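Phospho-2-dehydro-3-deoxyheptonate aldolase (Francisella tularensis, PDB 3TQK) probably catalyses the stereospecific condensation of phosphoenolpyruvate with D-erythrose 4-phosphate to give DAHP, the first step towards chorismate and the aromatic amino acids. Local coordinates at residues A41-G46 against R50-V55; D245-K250 against T258-D263; I262-G267 against A281-Q286; K275-L280 against L334-E339; E285-K288 against D292-G295. All coordinates share one frame; numbering follows the deposited sequence.

Interaction 1 (A41-G46 against R50-V55); sequences ANIIHG and RVAVVV
Ile43 is the one residue of 41-46 that touches 50-55, where it meets Arg50 and Ala52. The contact is van der Waals. The CG2 methyl of Ile43 presses on the backbone, 3.4 Å from Arg50 O. It also lies 4.4 Å from Ala52 CB. The other branch runs out, extended, to the Arg50 side chain. Ile43 CD1 is 4.1 Å from Arg50 NH2 and 4.2 Å from Arg50 CB. The two side chains cross at about a right angle. CG1 of Ile43 sits beside its own backbone N (chi1 -67°), which turns CG2 the other way, over the start of the strand.

The Arg50 guanidinium meets Ile43 only through van der Waals contact; its polar partners lie outside the two segments. NH1 donates to His81 O. NE and NH2 form salt bridges with Asp48 and Glu39, so three nitrogens of one flat group are each held. These bonds should fix the rotation of the group next to the Ile43 methyl.

Backbone bonds shape the last turn of the helix. It keeps the bond from His45 N to Ala41 O (3.1 Å), and Gly46 N bonds to Ile43 O at the same length. Gly46, with positive phi (91°), makes a Schellman motif, after which the chain turns towards the strand.

Helix 27-45 precedes strand 51-56 and packs near the N-terminal ends of several barrel strands. Ile43 also touches Leu85 of strand 84-89 and Phe294 of strand 293-299. Ile44, on another side of the helix, reaches Thr258 and Phe294. On the strand, Val51 and Val53 pack against helix 327-344.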
# COMPACT_ATOMS: atom_id res chain seq x y z
N ALA A 41 -14.88 8.75 18.96
CA ALA A 41 -14.09 7.80 19.75
C ALA A 41 -14.98 7.01 20.73
O ALA A 41 -14.86 5.79 20.82
CB ALA A 41 -12.94 8.51 20.50
N ASN A 42 -15.88 7.70 21.41
CA ASN A 42 -16.79 7.07 22.36
C ASN A 42 -17.79 6.14 21.69
O ASN A 42 -18.12 5.09 22.23
CB ASN A 42 -17.53 8.13 23.17
CG ASN A 42 -16.67 8.71 24.27
OD1 ASN A 42 -16.03 7.98 25.03
ND2 ASN A 42 -16.67 10.03 24.40
N ILE A 43 -18.28 6.53 20.52
CA ILE A 43 -19.14 5.64 19.75
C ILE A 43 -18.36 4.38 19.32
O ILE A 43 -18.85 3.28 19.49
CB ILE A 43 -19.77 6.36 18.57
CG1 ILE A 43 -20.76 7.42 19.08
CG2 ILE A 43 -20.50 5.37 17.69
CD1 ILE A 43 -21.16 8.47 18.03
N ILE A 44 -17.14 4.56 18.82
CA ILE A 44 -16.29 3.43 18.35
C ILE A 44 -16.03 2.40 19.46
O ILE A 44 -16.00 1.19 19.21
CB ILE A 44 -14.92 3.94 17.79
CG1 ILE A 44 -15.10 4.64 16.44
CG2 ILE A 44 -13.94 2.78 17.61
CD1 ILE A 44 -13.90 5.49 15.98
N HIS A 45 -15.85 2.90 20.69
CA HIS A 45 -15.56 2.06 21.85
C HIS A 45 -16.80 1.60 22.60
O HIS A 45 -16.70 0.83 23.55
CB HIS A 45 -14.64 2.82 22.81
CG HIS A 45 -13.22 2.86 22.37
ND1 HIS A 45 -12.30 1.89 22.71
CD2 HIS A 45 -12.55 3.75 21.61
CE1 HIS A 45 -11.13 2.18 22.18
NE2 HIS A 45 -11.25 3.31 21.51
N GLY A 46 -17.97 2.06 22.17
CA GLY A 46 -19.23 1.56 22.71
C GLY A 46 -19.76 2.33 23.90
O GLY A 46 -20.80 1.96 24.46
N ARG A 50 -25.41 5.99 20.26
CA ARG A 50 -25.64 6.64 18.97
C ARG A 50 -24.86 5.90 17.89
O ARG A 50 -23.86 5.23 18.18
CB ARG A 50 -25.19 8.10 19.00
CG ARG A 50 -26.10 8.99 19.83
CD ARG A 50 -25.83 10.45 19.56
NE ARG A 50 -24.41 10.76 19.70
CZ ARG A 50 -23.84 11.89 19.31
NH1 ARG A 50 -24.57 12.86 18.74
NH2 ARG A 50 -22.53 12.06 19.49
N VAL A 51 -25.32 6.01 16.65
CA VAL A 51 -24.65 5.40 15.52
C VAL A 51 -23.98 6.52 14.71
O VAL A 51 -24.56 7.58 14.55
CB VAL A 51 -25.65 4.58 14.69
CG1 VAL A 51 -25.11 4.30 13.30
CG2 VAL A 51 -25.96 3.27 15.40
N ALA A 52 -22.74 6.30 14.26
CA ALA A 52 -22.01 7.29 13.45
C ALA A 52 -22.37 7.08 11.99
O ALA A 52 -22.47 5.94 11.54
CB ALA A 52 -20.52 7.13 13.63
N VAL A 53 -22.57 8.17 11.26
CA VAL A 53 -22.94 8.09 9.85
C VAL A 53 -22.02 8.98 9.05
O VAL A 53 -22.02 10.21 9.21
CB VAL A 53 -24.41 8.51 9.62
CG1 VAL A 53 -24.75 8.48 8.14
CG2 VAL A 53 -25.35 7.59 10.40
N VAL A 54 -21.19 8.34 8.22
CA VAL A 54 -20.25 9.01 7.34
C VAL A 54 -20.92 9.05 5.99
O VAL A 54 -21.04 8.03 5.31
CB VAL A 54 -18.92 8.26 7.24
CG1 VAL A 54 -18.00 8.92 6.19
CG2 VAL A 54 -18.26 8.19 8.61
N VAL A 55 -21.37 10.24 5.60
CA VAL A 55 -22.28 10.37 4.49
C VAL A 55 -21.84 11.52 3.61
O VAL A 55 -21.53 12.60 4.09
CB VAL A 55 -23.73 10.59 5.00
CG1 VAL A 55 -23.83 11.85 5.83
CG2 VAL A 55 -24.69 10.64 3.84

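Interaction 2 (D245-K250 against T258-D263); sequences DDCIAK and TKVMID
Val260 CG2 receives both residues of helix 245-250 that touch 258-263, Cys247 and Ile248. Before them on the helix, Asp246 forms a salt bridge within the segment, one turn on: Lys250 NZ lies 2.7 Å from Asp246 OD2, on the syn lone pair of that oxygen. A second, weak bond runs from the same nitrogen to OD1. The backbone bond Lys250 N to Asp246 O spans the same turn.

Cys247 is the first to reach the strand. With SG anti to the backbone N (chi1 -175°), the sulfur reaches to 3.9 Å from Val260 CG2. The same side chain also touches Val228 of strand 226-230, so it lies over two adjacent strands.

Ile248 follows. Its CB does not point straight at the strand, but the bent side chain (chi2 -64°) carries the end methyl back to it. Ile248 CD1 is 3.8 Å from Val260 CG2, and CG1 of Ile248 is 4.2 Å from the same methyl. The two side chains cross obliquely. Ile248 also touches Asp292, just before strand 293-299.

Such packing is typical of a beta-alpha-beta unit. Strand 226-230, helix 241-253 and strand 260-263 follow one another, and the helix lies outside its two parallel strands in the eight-stranded TIM barrel.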
# COMPACT_ATOMS: atom_id res chain seq x y z
N ASP A 245 -20.78 -10.84 13.45
CA ASP A 245 -20.34 -11.72 14.55
C ASP A 245 -18.92 -12.24 14.32
O ASP A 245 -18.13 -12.28 15.25
CB ASP A 245 -21.27 -12.95 14.71
CG ASP A 245 -22.64 -12.61 15.30
OD1 ASP A 245 -22.81 -11.53 15.89
OD2 ASP A 245 -23.55 -13.46 15.18
N ASP A 246 -18.62 -12.64 13.08
CA ASP A 246 -17.29 -13.17 12.73
C ASP A 246 -16.22 -12.11 12.92
O ASP A 246 -15.14 -12.40 13.45
CB ASP A 246 -17.28 -13.65 11.27
CG ASP A 246 -15.88 -14.10 10.81
OD1 ASP A 246 -15.51 -15.27 11.04
OD2 ASP A 246 -15.16 -13.29 10.20
N CYS A 247 -16.53 -10.90 12.47
CA CYS A 247 -15.60 -9.78 12.60
C CYS A 247 -15.33 -9.50 14.08
O CYS A 247 -14.16 -9.35 14.48
CB CYS A 247 -16.16 -8.53 11.91
SG CYS A 247 -15.03 -7.13 11.89
N ILE A 248 -16.40 -9.42 14.87
CA ILE A 248 -16.29 -9.24 16.33
C ILE A 248 -15.45 -10.35 16.97
O ILE A 248 -14.58 -10.06 17.79
CB ILE A 248 -17.69 -9.16 17.01
CG1 ILE A 248 -18.40 -7.86 16.65
CG2 ILE A 248 -17.56 -9.24 18.52
CD1 ILE A 248 -17.68 -6.59 17.14
N ALA A 249 -15.68 -11.61 16.57
CA ALA A 249 -14.86 -12.72 17.07
C ALA A 249 -13.38 -12.53 16.74
O ALA A 249 -12.52 -12.79 17.58
CB ALA A 249 -15.37 -14.07 16.54
N LYS A 250 -13.10 -12.07 15.52
CA LYS A 250 -11.72 -11.87 15.08
C LYS A 250 -11.05 -10.77 15.90
O LYS A 250 -9.91 -10.93 16.35
CB LYS A 250 -11.67 -11.56 13.58
CG LYS A 250 -11.86 -12.78 12.65
CD LYS A 250 -11.97 -12.34 11.18
CE LYS A 250 -11.66 -13.47 10.17
NZ LYS A 250 -12.76 -14.45 9.90
N THR A 258 -12.96 -2.29 19.96
CA THR A 258 -13.70 -1.32 19.16
C THR A 258 -14.77 -2.03 18.35
O THR A 258 -14.67 -3.24 18.10
CB THR A 258 -12.80 -0.52 18.21
OG1 THR A 258 -12.12 -1.41 17.30
CG2 THR A 258 -11.78 0.28 19.01
N LYS A 259 -15.79 -1.28 17.93
CA LYS A 259 -16.94 -1.88 17.24
C LYS A 259 -16.80 -1.81 15.71
O LYS A 259 -15.77 -1.38 15.20
CB LYS A 259 -18.25 -1.23 17.69
CG LYS A 259 -18.45 -1.13 19.19
CD LYS A 259 -18.56 -2.45 19.89
CE LYS A 259 -19.14 -2.23 21.28
NZ LYS A 259 -19.49 -3.50 21.94
N VAL A 260 -17.85 -2.23 15.01
CA VAL A 260 -17.84 -2.41 13.56
C VAL A 260 -18.61 -1.31 12.85
O VAL A 260 -19.71 -0.95 13.27
CB VAL A 260 -18.48 -3.77 13.19
CG1 VAL A 260 -18.65 -3.91 11.69
CG2 VAL A 260 -17.66 -4.93 13.75
N MSE A 261 -18.03 -0.80 11.77
CA MSE A 261 -18.72 0.08 10.83
C MSE A 261 -19.02 -0.70 9.54
O MSE A 261 -18.20 -1.51 9.10
CB MSE A 261 -17.85 1.30 10.51
CG MSE A 261 -18.38 2.16 9.35
SE MSE A 261 -17.31 3.75 9.04
CE MSE A 261 -17.66 4.74 10.71
N ILE A 262 -20.18 -0.43 8.93
CA ILE A 262 -20.54 -1.08 7.67
C ILE A 262 -20.78 -0.07 6.54
O ILE A 262 -21.57 0.85 6.66
CB ILE A 262 -21.78 -1.99 7.84
CG1 ILE A 262 -21.60 -2.92 9.05
CG2 ILE A 262 -22.02 -2.81 6.57
CD1 ILE A 262 -22.73 -3.87 9.29
N ASP A 263 -20.07 -0.26 5.43
CA ASP A 263 -20.28 0.54 4.23
C ASP A 263 -21.52 0.02 3.54
O ASP A 263 -21.57 -1.15 3.19
CB ASP A 263 -19.06 0.40 3.31
CG ASP A 263 -19.03 1.44 2.18
OD1 ASP A 263 -20.09 2.03 1.87
OD2 ASP A 263 -17.94 1.65 1.59

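Interaction 3 (I262-G267 against A281-Q286); sequences IDCSHG and ADICEQ. With MN (manganese (II) ion), chain B.
Ile262 and Ile283 reach toward each other tip to tip, and this pair makes most of the contact. Ile283 CD1 lies 3.5 Å from Ile262 CG2, which is tight for two methyls. The same CD1 is 3.6 Å from Ile262 CB. The methyl is thus against CG2 and CB of Ile262 at once. Ile262 CD1 in turn approaches Ile283 CG1 at 3.9 Å. Cys264 adds its sulfur from the residue after next, with SG 4.1 Å from Ile283 CD1.

In the TIM barrel this is a strand packed against the outer helix that comes after it, beyond the short helix 266-269. Ile262 points outward from strand 260-263 to helix 276-289, and Ile283 also touches Val296 of the next strand. Asp263 points the other way, and its carboxylate bonds to His266 of the manganese site.

Around the apolar pair lie the bonds that shape the loop. Asp263 OD1 accepts from Ser265 N at 2.8 Å, forming an Asx turn. The nitrogen comes from above the carboxylate plane, 47° out of it. Asp263 OD2 accepts from His266 ND1 at 2.7 Å on its syn side, close to the ring plane of the histidine. Lys183 forms a salt bridge with the same oxygen. With ND1 held in this way, the His266 ring presents NE2 to the manganese at 2.2 Å. Cys58, Glu299 and Asp322 bind the same ion. Ser265 OG is hydrogen-bonded to Glu299, a second link between this loop and the metal site. On the helix, Gln286 NE2 donates to Asp282 OD1 at 2.9 Å and also to Phe239 O.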
# COMPACT_ATOMS: atom_id res chain seq x y z
N ILE A 262 -20.18 -0.43 8.93
CA ILE A 262 -20.54 -1.08 7.67
C ILE A 262 -20.78 -0.07 6.54
O ILE A 262 -21.57 0.85 6.66
CB ILE A 262 -21.78 -1.99 7.84
CG1 ILE A 262 -21.60 -2.92 9.05
CG2 ILE A 262 -22.02 -2.81 6.57
CD1 ILE A 262 -22.73 -3.87 9.29
N ASP A 263 -20.07 -0.26 5.43
CA ASP A 263 -20.28 0.54 4.23
C ASP A 263 -21.52 0.02 3.54
O ASP A 263 -21.57 -1.15 3.19
CB ASP A 263 -19.06 0.40 3.31
CG ASP A 263 -19.03 1.44 2.18
OD1 ASP A 263 -20.09 2.03 1.87
OD2 ASP A 263 -17.94 1.65 1.59
N CYS A 264 -22.54 0.86 3.36
CA CYS A 264 -23.73 0.44 2.61
C CYS A 264 -23.48 0.39 1.09
O CYS A 264 -24.29 -0.18 0.35
CB CYS A 264 -24.91 1.38 2.86
SG CYS A 264 -25.38 1.52 4.57
N SER A 265 -22.38 1.00 0.65
CA SER A 265 -22.09 1.16 -0.78
C SER A 265 -20.97 0.22 -1.23
O SER A 265 -20.70 -0.79 -0.59
CB SER A 265 -21.71 2.63 -1.04
OG SER A 265 -21.82 2.95 -2.41
N HIS A 266 -20.33 0.57 -2.35
CA HIS A 266 -19.23 -0.21 -2.94
C HIS A 266 -19.56 -1.70 -3.02
O HIS A 266 -20.57 -2.07 -3.62
CB HIS A 266 -17.91 0.09 -2.21
CG HIS A 266 -17.58 1.55 -2.18
ND1 HIS A 266 -17.74 2.32 -1.05
CD2 HIS A 266 -17.17 2.39 -3.16
CE1 HIS A 266 -17.41 3.57 -1.33
NE2 HIS A 266 -17.07 3.64 -2.61
N GLY A 267 -18.73 -2.56 -2.42
CA GLY A 267 -18.94 -4.00 -2.53
C GLY A 267 -20.23 -4.52 -1.92
O GLY A 267 -20.74 -5.57 -2.34
N ALA A 281 -31.38 -1.34 5.61
CA ALA A 281 -32.52 -1.97 6.29
C ALA A 281 -32.09 -3.17 7.12
O ALA A 281 -32.59 -3.38 8.22
CB ALA A 281 -33.60 -2.38 5.28
N ASP A 282 -31.18 -3.98 6.57
CA ASP A 282 -30.63 -5.13 7.29
C ASP A 282 -29.80 -4.66 8.49
O ASP A 282 -29.87 -5.23 9.58
CB ASP A 282 -29.77 -5.97 6.33
CG ASP A 282 -29.40 -7.33 6.90
OD1 ASP A 282 -28.58 -7.39 7.84
OD2 ASP A 282 -29.90 -8.35 6.38
N ILE A 283 -29.02 -3.61 8.28
CA ILE A 283 -28.16 -3.06 9.34
C ILE A 283 -28.99 -2.45 10.48
O ILE A 283 -28.64 -2.60 11.65
CB ILE A 283 -27.17 -2.01 8.76
CG1 ILE A 283 -26.17 -2.69 7.82
CG2 ILE A 283 -26.43 -1.30 9.88
CD1 ILE A 283 -25.30 -1.74 7.06
N CYS A 284 -30.07 -1.76 10.15
CA CYS A 284 -30.95 -1.17 11.17
C CYS A 284 -31.59 -2.24 12.04
O CYS A 284 -31.65 -2.09 13.26
CB CYS A 284 -32.01 -0.29 10.53
SG CYS A 284 -31.29 1.20 9.85
N GLU A 285 -32.05 -3.33 11.42
CA GLU A 285 -32.61 -4.44 12.18
C GLU A 285 -31.57 -4.97 13.16
O GLU A 285 -31.91 -5.28 14.31
CB GLU A 285 -33.12 -5.56 11.25
CG GLU A 285 -33.61 -6.84 11.96
CD GLU A 285 -34.98 -6.70 12.66
OE1 GLU A 285 -35.62 -5.62 12.59
OE2 GLU A 285 -35.41 -7.70 13.28
N GLN A 286 -30.32 -5.05 12.72
CA GLN A 286 -29.24 -5.52 13.58
C GLN A 286 -28.98 -4.54 14.71
O GLN A 286 -28.83 -4.95 15.87
CB GLN A 286 -27.95 -5.74 12.80
CG GLN A 286 -27.91 -7.00 11.96
CD GLN A 286 -26.58 -7.15 11.26
OE1 GLN A 286 -25.55 -7.36 11.89
NE2 GLN A 286 -26.59 -7.01 9.94
MN MN B . -16.94 5.43 -3.95

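Interaction 4 (K275-L280 against L334-E339); sequences KQISVL and LEMLAE
Ile277 and Leu280 pack on Met336 and Leu337 where two neighbouring outer helices of the TIM barrel run side by side. Helix 276-289 is the outer helix after strand 260-263, beyond the short helix 266-269, and helix 327-344 is the last helix of the chain. Their short segments 276-280 and 334-339 are nearly parallel, at 4°, with axes 11.0 Å apart.

Met336 is present as selenomethionine. SE lies 3.7 Å from Ile277 CG1, and the two side chains cross at about a right angle. The bend at chi3 (72°) turns CE onto the backbone of the other helix, 3.7 Å from Ile277 O. The same methyl is 4.4 Å from Leu280 CG, so Met336 lies against both residues of the facing turn.

Deeper in, Leu280 meets Leu337. CD1 of Leu280 is 3.7 Å from Leu337 CD2 and 3.8 Å from Leu337 CG, again with the side chains at about a right angle. CG of Leu280 is anti to the backbone N (chi1 -172°), and the fork beyond it reaches Leu337.

More of each helix joins the same seam. Ile277 and Leu280 also touch Met333, and Met336 reaches on to Ala281 and Cys284. Leu337 also packs on Ile287, one turn beyond Cys284.

The groups that meet are methyl and methylene carbons, selenium and one backbone carbonyl. The segments meet through dispersion contacts, and the hydrophobic effect probably holds them together. The leucine pair is buried, while Ile277 and Met336 lie nearer the surface.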
# COMPACT_ATOMS: atom_id res chain seq x y z
N LYS A 275 -29.43 0.05 -4.01
CA LYS A 275 -29.37 -1.07 -3.07
C LYS A 275 -28.90 -0.62 -1.69
O LYS A 275 -29.04 -1.37 -0.73
CB LYS A 275 -28.43 -2.17 -3.58
CG LYS A 275 -28.94 -2.95 -4.79
CD LYS A 275 -29.99 -4.01 -4.41
CE LYS A 275 -29.39 -5.42 -4.26
NZ LYS A 275 -30.43 -6.50 -4.42
N GLN A 276 -28.33 0.59 -1.59
CA GLN A 276 -27.78 1.08 -0.30
C GLN A 276 -28.83 1.02 0.79
O GLN A 276 -28.56 0.55 1.90
CB GLN A 276 -27.25 2.51 -0.43
CG GLN A 276 -25.92 2.63 -1.18
CD GLN A 276 -25.32 4.04 -1.11
OE1 GLN A 276 -24.81 4.45 -0.07
NE2 GLN A 276 -25.36 4.77 -2.22
N ILE A 277 -30.04 1.47 0.45
CA ILE A 277 -31.15 1.53 1.38
C ILE A 277 -31.61 0.15 1.85
O ILE A 277 -32.15 0.02 2.94
CB ILE A 277 -32.37 2.33 0.79
CG1 ILE A 277 -33.27 2.85 1.92
CG2 ILE A 277 -33.17 1.48 -0.21
CD1 ILE A 277 -34.34 3.84 1.45
N SER A 278 -31.39 -0.88 1.04
CA SER A 278 -31.83 -2.22 1.45
C SER A 278 -30.75 -2.89 2.30
O SER A 278 -31.07 -3.62 3.23
CB SER A 278 -32.23 -3.08 0.24
OG SER A 278 -31.10 -3.60 -0.43
N VAL A 279 -29.48 -2.62 2.00
CA VAL A 279 -28.39 -2.99 2.90
C VAL A 279 -28.57 -2.30 4.26
O VAL A 279 -28.42 -2.93 5.29
CB VAL A 279 -27.00 -2.64 2.31
CG1 VAL A 279 -25.89 -2.78 3.37
CG2 VAL A 279 -26.70 -3.53 1.09
N LEU A 280 -28.93 -1.02 4.24
CA LEU A 280 -29.19 -0.27 5.48
C LEU A 280 -30.35 -0.85 6.29
O LEU A 280 -30.29 -0.88 7.52
CB LEU A 280 -29.46 1.21 5.18
CG LEU A 280 -29.55 2.11 6.41
CD1 LEU A 280 -28.25 2.11 7.20
CD2 LEU A 280 -29.92 3.51 6.00
N LEU A 334 -31.45 8.41 7.18
CA LEU A 334 -31.21 8.94 8.52
C LEU A 334 -32.41 8.63 9.43
O LEU A 334 -32.23 8.19 10.57
CB LEU A 334 -30.92 10.44 8.48
CG LEU A 334 -29.64 10.89 7.75
CD1 LEU A 334 -29.63 12.40 7.57
CD2 LEU A 334 -28.37 10.44 8.48
N GLU A 335 -33.63 8.84 8.92
CA GLU A 335 -34.84 8.48 9.66
C GLU A 335 -34.77 7.01 10.10
O GLU A 335 -35.02 6.70 11.27
CB GLU A 335 -36.10 8.72 8.82
CG GLU A 335 -36.47 10.19 8.60
CD GLU A 335 -37.57 10.39 7.55
OE1 GLU A 335 -38.28 9.42 7.22
OE2 GLU A 335 -37.73 11.53 7.05
N MSE A 336 -34.42 6.13 9.17
CA MSE A 336 -34.32 4.70 9.47
C MSE A 336 -33.31 4.41 10.56
O MSE A 336 -33.56 3.58 11.43
CB MSE A 336 -33.94 3.91 8.22
CG MSE A 336 -35.04 3.81 7.20
SE MSE A 336 -34.31 3.28 5.48
CE MSE A 336 -33.88 1.42 5.91
N LEU A 337 -32.15 5.07 10.49
CA LEU A 337 -31.08 4.86 11.48
C LEU A 337 -31.46 5.38 12.87
O LEU A 337 -31.16 4.74 13.88
CB LEU A 337 -29.77 5.49 11.01
CG LEU A 337 -29.04 4.67 9.94
CD1 LEU A 337 -28.11 5.54 9.14
CD2 LEU A 337 -28.27 3.52 10.58
N ALA A 338 -32.12 6.54 12.90
CA ALA A 338 -32.53 7.15 14.15
C ALA A 338 -33.59 6.29 14.83
O ALA A 338 -33.60 6.18 16.05
CB ALA A 338 -33.05 8.58 13.91
N GLU A 339 -34.48 5.68 14.04
CA GLU A 339 -35.46 4.76 14.60
C GLU A 339 -34.77 3.53 15.17
O GLU A 339 -35.11 3.08 16.27
CB GLU A 339 -36.51 4.33 13.57
CG GLU A 339 -37.76 3.74 14.24
CD GLU A 339 -38.75 3.10 13.27
OE1 GLU A 339 -38.39 2.78 12.11
OE2 GLU A 339 -39.91 2.92 13.68

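Interaction 5 (E285-K288 against D292-G295); sequences EQIK and DIFG
Ile293 makes the contact of strand 293-295 with helix 285-288, through Gln286 and Ile287. Asp292, just before it, turns its side chain to helix 241-253.

Ile293 then points to the helix. CG1 is anti to the carbonyl carbon (chi1 -60°) and the branch runs on extended, which puts CD1 at Gln286. CD1 is 3.4 Å from Gln286 OE1, 3.7 Å from Gln286 CD and 3.7 Å from Gln286 CB. One methyl thus lies against both the root and the amide end of the glutamine. The amide is held through NE2 by Asp282, with OE1 turned to the methyl of Ile293. The two side chains cross at about a right angle. Nearer the backbone, Ile293 CB is 4.2 Å from Ile287 CG1. Ile287 also meets its partner at about a right angle, and it packs further on Leu337 and Ala340 of helix 327-344.

Phe294, next along the strand, faces the other way, and its ring meets the His227 ring edge to face.

Across this short helix-to-strand turn the contact is van der Waals, with an amide oxygen beside a methyl. The polar link comes from outside: Arg344 donates through NE to Ile287 O and through NH2 to Ile293 O. One guanidinium therefore bridges the helix and the strand beside their apolar packing.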
# COMPACT_ATOMS: atom_id res chain seq x y z
N GLU A 285 -32.05 -3.33 11.42
CA GLU A 285 -32.61 -4.44 12.18
C GLU A 285 -31.57 -4.97 13.16
O GLU A 285 -31.91 -5.28 14.31
CB GLU A 285 -33.12 -5.56 11.25
CG GLU A 285 -33.61 -6.84 11.96
CD GLU A 285 -34.98 -6.70 12.66
OE1 GLU A 285 -35.62 -5.62 12.59
OE2 GLU A 285 -35.41 -7.70 13.28
N GLN A 286 -30.32 -5.05 12.72
CA GLN A 286 -29.24 -5.52 13.58
C GLN A 286 -28.98 -4.54 14.71
O GLN A 286 -28.83 -4.95 15.87
CB GLN A 286 -27.95 -5.74 12.80
CG GLN A 286 -27.91 -7.00 11.96
CD GLN A 286 -26.58 -7.15 11.26
OE1 GLN A 286 -25.55 -7.36 11.89
NE2 GLN A 286 -26.59 -7.01 9.94
N ILE A 287 -28.91 -3.25 14.38
CA ILE A 287 -28.67 -2.19 15.35
C ILE A 287 -29.67 -2.21 16.51
O ILE A 287 -29.33 -1.88 17.65
CB ILE A 287 -28.69 -0.81 14.66
CG1 ILE A 287 -27.38 -0.62 13.87
CG2 ILE A 287 -28.86 0.31 15.69
CD1 ILE A 287 -27.39 0.54 12.91
N LYS A 288 -30.90 -2.62 16.21
CA LYS A 288 -31.95 -2.70 17.21
C LYS A 288 -31.68 -3.73 18.32
O LYS A 288 -32.13 -3.54 19.45
CB LYS A 288 -33.29 -3.00 16.53
CG LYS A 288 -33.94 -1.75 15.98
CD LYS A 288 -34.51 -1.89 14.58
CE LYS A 288 -35.93 -2.36 14.53
NZ LYS A 288 -36.58 -1.81 13.32
N ASP A 292 -23.08 -4.10 18.47
CA ASP A 292 -21.84 -4.42 17.73
C ASP A 292 -21.54 -3.47 16.57
O ASP A 292 -20.37 -3.19 16.29
CB ASP A 292 -21.90 -5.85 17.16
CG ASP A 292 -21.80 -6.93 18.23
OD1 ASP A 292 -21.24 -6.68 19.32
OD2 ASP A 292 -22.24 -8.05 17.94
N ILE A 293 -22.59 -3.05 15.86
CA ILE A 293 -22.45 -2.09 14.77
C ILE A 293 -22.57 -0.71 15.39
O ILE A 293 -23.55 -0.42 16.07
CB ILE A 293 -23.55 -2.27 13.69
CG1 ILE A 293 -23.49 -3.68 13.08
CG2 ILE A 293 -23.40 -1.23 12.60
CD1 ILE A 293 -24.74 -4.09 12.24
N PHE A 294 -21.55 0.12 15.19
CA PHE A 294 -21.59 1.51 15.66
C PHE A 294 -21.83 2.53 14.57
O PHE A 294 -22.22 3.67 14.87
CB PHE A 294 -20.30 1.90 16.39
CG PHE A 294 -19.16 2.29 15.47
CD1 PHE A 294 -19.04 3.59 15.00
CD2 PHE A 294 -18.19 1.37 15.11
CE1 PHE A 294 -18.00 3.96 14.19
CE2 PHE A 294 -17.13 1.73 14.28
CZ PHE A 294 -17.04 3.03 13.82
N GLY A 295 -21.59 2.16 13.32
CA GLY A 295 -21.58 3.14 12.22
C GLY A 295 -21.86 2.55 10.85
O GLY A 295 -21.76 1.34 10.64

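All five contacts belong to one closed barrel of eight parallel strands. Interactions 1, 2, 3 and 5 each set a helix against a barrel strand. Interaction 4 joins two outer helices. Strand 293-299 lies between strands 51-56 and 260-263, so interaction 5 borders interactions 1 and 2, with centres 11 and 10 Å away. Interactions 2 and 3 share strand 260-263. Interactions 3, 4 and 5 share helix 276-289; the centres of 3 and 4 are 8 Å apart. Along the chain, interaction 1 comes first and 2 next, while 3 and 4 interleave and 5 nests inside 4. Together they lie round the seam where the last two strands meet the first, and interaction 3 reaches the manganese site.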